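ORF48 (Lactococcus phage TP901-1, PDB 3UH8) is a baseplate protein of the phage whose N-terminal, immunoglobulin-like domain is all beta and probably serves a structural role in the host-adhesion machinery. Local coordinates at residues A[93-98]-A[114-119]. Sequence-based numbering, arbitrary orientation.
Sequences RNEAYF and TRTFHY
Residues 93-98 and 114-119 pair as antiparallel neighbours in the immunoglobulin-like beta domain, joining strand 92-103 to strand 112-122, with strand 49-54 along the other edge of 92-103. Asn94 with Tyr119 and Ala96 with Phe117 are hydrogen-bonded pairs, and Glu95 with His118 is the non-hydrogen-bonded pair between them. The regular ladder stops before Thr116, where the chain leaves strand geometry: there the hydroxyl of Thr114 takes the N-H of Phe98 (N to Thr114 OG1 2.8 Å), while Thr114 N returns a bond to Phe98 O at 2.7 Å. On the buried face, CB of Asn94 sits over the Tyr119 ring, 3.6 Å from its centroid, and CB of Ala96 meets the edge of the same ring. The Tyr119 hydroxyl goes on to Ala87 O and Asn94 ND2 to Phe90 O, tying this pair to the region of helix 85-89. Phe117 and Phe98 lie nearly parallel, 12° apart, but slid so far that they touch mainly through CE1 of Phe117 and CE2 of Phe98, with Leu8 against both. On the other face His118 is sandwiched: CG of Glu95 covers one side of the imidazole, and the Arg93 guanidinium comes over the other, turned 83° to the ring, with Arg93 NE 3.2 Å from His118 CG. The Glu95 chain runs extended beyond CG, with OE1 3.1 Å from Thr116 OG1, and OE2 accepts a weak bond from His118 NE2 at 3.3 Å.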
ATOM      1  N   ARG A  93     -11.745  -6.174   8.735  1.00 27.38           N
ATOM      2  CA  ARG A  93     -10.440  -6.548   8.206  1.00 27.12           C
ATOM      3  C   ARG A  93     -10.364  -6.467   6.683  1.00 29.90           C
ATOM      4  O   ARG A  93     -11.130  -7.123   5.975  1.00 29.30           O
ATOM      5  CB  ARG A  93      -9.971  -7.912   8.741  1.00 28.62           C
ATOM      6  CG  ARG A  93      -8.468  -8.093   8.604  1.00 41.63           C
ATOM      7  CD  ARG A  93      -7.937  -9.330   9.297  1.00 54.58           C
ATOM      8  NE  ARG A  93      -6.538  -9.542   8.927  1.00 65.53           N
ATOM      9  CZ  ARG A  93      -5.701 -10.376   9.536  1.00 82.97           C
ATOM     10  NH1 ARG A  93      -6.101 -11.081  10.582  1.00 71.54           N
ATOM     11  NH2 ARG A  93      -4.449 -10.493   9.115  1.00 71.85           N
ATOM     12  N   ASN A  94      -9.422  -5.647   6.194  1.00 25.58           N
ATOM     13  CA  ASN A  94      -9.169  -5.431   4.773  1.00 25.03           C
ATOM     14  C   ASN A  94      -7.843  -6.053   4.360  1.00 28.36           C
ATOM     15  O   ASN A  94      -6.911  -6.103   5.163  1.00 27.91           O
ATOM     16  CB  ASN A  94      -9.158  -3.940   4.460  1.00 24.45           C
ATOM     17  CG  ASN A  94     -10.514  -3.290   4.489  1.00 40.31           C
ATOM     18  OD1 ASN A  94     -11.135  -3.063   3.449  1.00 32.20           O
ATOM     19  ND2 ASN A  94     -10.996  -2.952   5.676  1.00 31.03           N
ATOM     20  N   GLU A  95      -7.759  -6.508   3.102  1.00 24.47           N
ATOM     21  CA  GLU A  95      -6.560  -7.112   2.525  1.00 24.13           C
ATOM     22  C   GLU A  95      -6.158  -6.321   1.282  1.00 27.87           C
ATOM     23  O   GLU A  95      -6.995  -6.082   0.409  1.00 27.39           O
ATOM     24  CB  GLU A  95      -6.808  -8.594   2.192  1.00 25.45           C
ATOM     25  CG  GLU A  95      -5.585  -9.328   1.656  1.00 36.15           C
ATOM     26  CD  GLU A  95      -5.686 -10.839   1.553  1.00 53.09           C
ATOM     27  OE1 GLU A  95      -4.730 -11.454   1.026  1.00 45.30           O
ATOM     28  OE2 GLU A  95      -6.698 -11.415   2.016  1.00 46.56           O
ATOM     29  N   ALA A  96      -4.883  -5.897   1.217  1.00 24.68           N
ATOM     30  CA  ALA A  96      -4.347  -5.110   0.101  1.00 24.44           C
ATOM     31  C   ALA A  96      -2.878  -5.423  -0.193  1.00 28.02           C
ATOM     32  O   ALA A  96      -2.235  -6.135   0.579  1.00 27.39           O
ATOM     33  CB  ALA A  96      -4.524  -3.622   0.381  1.00 25.16           C
ATOM     34  N   TYR A  97      -2.356  -4.891  -1.318  1.00 24.47           N
ATOM     35  CA  TYR A  97      -0.963  -5.043  -1.747  1.00 24.05           C
ATOM     36  C   TYR A  97      -0.514  -3.865  -2.627  1.00 27.50           C
ATOM     37  O   TYR A  97      -1.353  -3.178  -3.211  1.00 26.75           O
ATOM     38  CB  TYR A  97      -0.728  -6.409  -2.438  1.00 24.98           C
ATOM     39  CG  TYR A  97      -1.210  -6.501  -3.871  1.00 26.26           C
ATOM     40  CD1 TYR A  97      -0.338  -6.288  -4.936  1.00 28.05           C
ATOM     41  CD2 TYR A  97      -2.526  -6.854  -4.166  1.00 26.88           C
ATOM     42  CE1 TYR A  97      -0.770  -6.386  -6.257  1.00 28.51           C
ATOM     43  CE2 TYR A  97      -2.964  -6.975  -5.486  1.00 27.74           C
ATOM     44  CZ  TYR A  97      -2.083  -6.728  -6.527  1.00 35.20           C
ATOM     45  OH  TYR A  97      -2.490  -6.820  -7.832  1.00 36.09           O
ATOM     46  N   PHE A  98       0.809  -3.648  -2.730  1.00 24.23           N
ATOM     47  CA  PHE A  98       1.374  -2.591  -3.565  1.00 23.92           C
ATOM     48  C   PHE A  98       2.015  -3.165  -4.817  1.00 28.53           C
ATOM     49  O   PHE A  98       2.849  -4.063  -4.723  1.00 28.05           O
ATOM     50  CB  PHE A  98       2.363  -1.711  -2.785  1.00 25.50           C
ATOM     51  CG  PHE A  98       1.705  -0.828  -1.754  1.00 26.64           C
ATOM     52  CD1 PHE A  98       1.053   0.342  -2.131  1.00 29.39           C
ATOM     53  CD2 PHE A  98       1.720  -1.170  -0.412  1.00 28.49           C
ATOM     54  CE1 PHE A  98       0.420   1.145  -1.179  1.00 30.32           C
ATOM     55  CE2 PHE A  98       1.099  -0.359   0.543  1.00 31.22           C
ATOM     56  CZ  PHE A  98       0.451   0.793   0.151  1.00 29.30           C
ATOM     57  N   THR A 114       4.434  -6.160  -3.943  1.00 35.10           N
ATOM     58  CA  THR A 114       4.626  -6.601  -2.564  1.00 34.37           C
ATOM     59  C   THR A 114       3.672  -7.769  -2.341  1.00 37.40           C
ATOM     60  O   THR A 114       2.760  -8.003  -3.143  1.00 36.86           O
ATOM     61  CB  THR A 114       4.288  -5.480  -1.543  1.00 41.06           C
ATOM     62  OG1 THR A 114       2.884  -5.201  -1.567  1.00 38.82           O
ATOM     63  CG2 THR A 114       5.103  -4.208  -1.740  1.00 39.84           C
ATOM     64  N   ARG A 115       3.850  -8.472  -1.234  1.00 33.53           N
ATOM     65  CA  ARG A 115       2.950  -9.552  -0.876  1.00 33.02           C
ATOM     66  C   ARG A 115       1.799  -8.937  -0.104  1.00 35.32           C
ATOM     67  O   ARG A 115       1.950  -7.824   0.410  1.00 35.10           O
ATOM     68  CB  ARG A 115       3.698 -10.612  -0.082  1.00 34.02           C
ATOM     69  CG  ARG A 115       4.601 -11.411  -1.014  1.00 46.21           C
ATOM     70  CD  ARG A 115       5.526 -12.366  -0.299  1.00 58.72           C
ATOM     71  NE  ARG A 115       4.819 -13.176   0.691  1.00 70.51           N
ATOM     72  CZ  ARG A 115       4.568 -14.473   0.563  1.00 87.03           C
ATOM     73  NH1 ARG A 115       4.986 -15.134  -0.509  1.00 75.44           N
ATOM     74  NH2 ARG A 115       3.920 -15.126   1.519  1.00 74.54           N
ATOM     75  N   THR A 116       0.630  -9.606  -0.078  1.00 30.17           N
ATOM     76  CA  THR A 116      -0.547  -9.069   0.611  1.00 29.13           C
ATOM     77  C   THR A 116      -0.313  -8.831   2.097  1.00 30.94           C
ATOM     78  O   THR A 116       0.489  -9.519   2.731  1.00 30.65           O
ATOM     79  CB  THR A 116      -1.821  -9.901   0.370  1.00 36.37           C
ATOM     80  OG1 THR A 116      -1.685 -11.192   0.964  1.00 36.02           O
ATOM     81  CG2 THR A 116      -2.206 -10.003  -1.094  1.00 34.60           C
ATOM     82  N   PHE A 117      -0.997  -7.824   2.627  1.00 25.82           N
ATOM     83  CA  PHE A 117      -0.973  -7.442   4.027  1.00 24.73           C
ATOM     84  C   PHE A 117      -2.387  -7.055   4.412  1.00 28.06           C
ATOM     85  O   PHE A 117      -3.220  -6.783   3.539  1.00 27.39           O
ATOM     86  CB  PHE A 117       0.009  -6.282   4.270  1.00 26.20           C
ATOM     87  CG  PHE A 117      -0.416  -4.932   3.737  1.00 27.40           C
ATOM     88  CD1 PHE A 117      -0.155  -4.575   2.420  1.00 30.08           C
ATOM     89  CD2 PHE A 117      -1.044  -4.005   4.560  1.00 29.21           C
ATOM     90  CE1 PHE A 117      -0.550  -3.327   1.926  1.00 30.87           C
ATOM     91  CE2 PHE A 117      -1.437  -2.758   4.066  1.00 31.88           C
ATOM     92  CZ  PHE A 117      -1.184  -2.426   2.753  1.00 29.97           C
ATOM     93  N   HIS A 118      -2.651  -7.002   5.712  1.00 24.71           N
ATOM     94  CA  HIS A 118      -3.962  -6.635   6.203  1.00 24.35           C
ATOM     95  C   HIS A 118      -3.936  -5.360   7.010  1.00 27.96           C
ATOM     96  O   HIS A 118      -2.937  -5.051   7.658  1.00 27.58           O
ATOM     97  CB  HIS A 118      -4.558  -7.768   7.040  1.00 25.11           C
ATOM     98  CG  HIS A 118      -4.948  -8.976   6.245  1.00 28.60           C
ATOM     99  ND1 HIS A 118      -4.044  -9.994   5.995  1.00 30.44           N
ATOM    100  CD2 HIS A 118      -6.144  -9.313   5.709  1.00 30.36           C
ATOM    101  CE1 HIS A 118      -4.710 -10.902   5.300  1.00 29.84           C
ATOM    102  NE2 HIS A 118      -5.979 -10.537   5.107  1.00 30.10           N
ATOM    103  N   TYR A 119      -5.054  -4.627   6.973  1.00 24.44           N
ATOM    104  CA  TYR A 119      -5.292  -3.422   7.756  1.00 24.13           C
ATOM    105  C   TYR A 119      -6.738  -3.438   8.237  1.00 29.59           C
ATOM    106  O   TYR A 119      -7.597  -4.045   7.591  1.00 29.50           O
ATOM    107  CB  TYR A 119      -4.912  -2.132   6.999  1.00 24.55           C
ATOM    108  CG  TYR A 119      -5.824  -1.743   5.855  1.00 24.89           C
ATOM    109  CD1 TYR A 119      -6.888  -0.870   6.050  1.00 26.70           C
ATOM    110  CD2 TYR A 119      -5.568  -2.180   4.557  1.00 25.09           C
ATOM    111  CE1 TYR A 119      -7.709  -0.478   4.993  1.00 26.86           C
ATOM    112  CE2 TYR A 119      -6.380  -1.791   3.490  1.00 25.59           C
ATOM    113  CZ  TYR A 119      -7.449  -0.937   3.714  1.00 31.41           C
ATOM    114  OH  TYR A 119      -8.264  -0.565   2.678  1.00 31.00           O
TER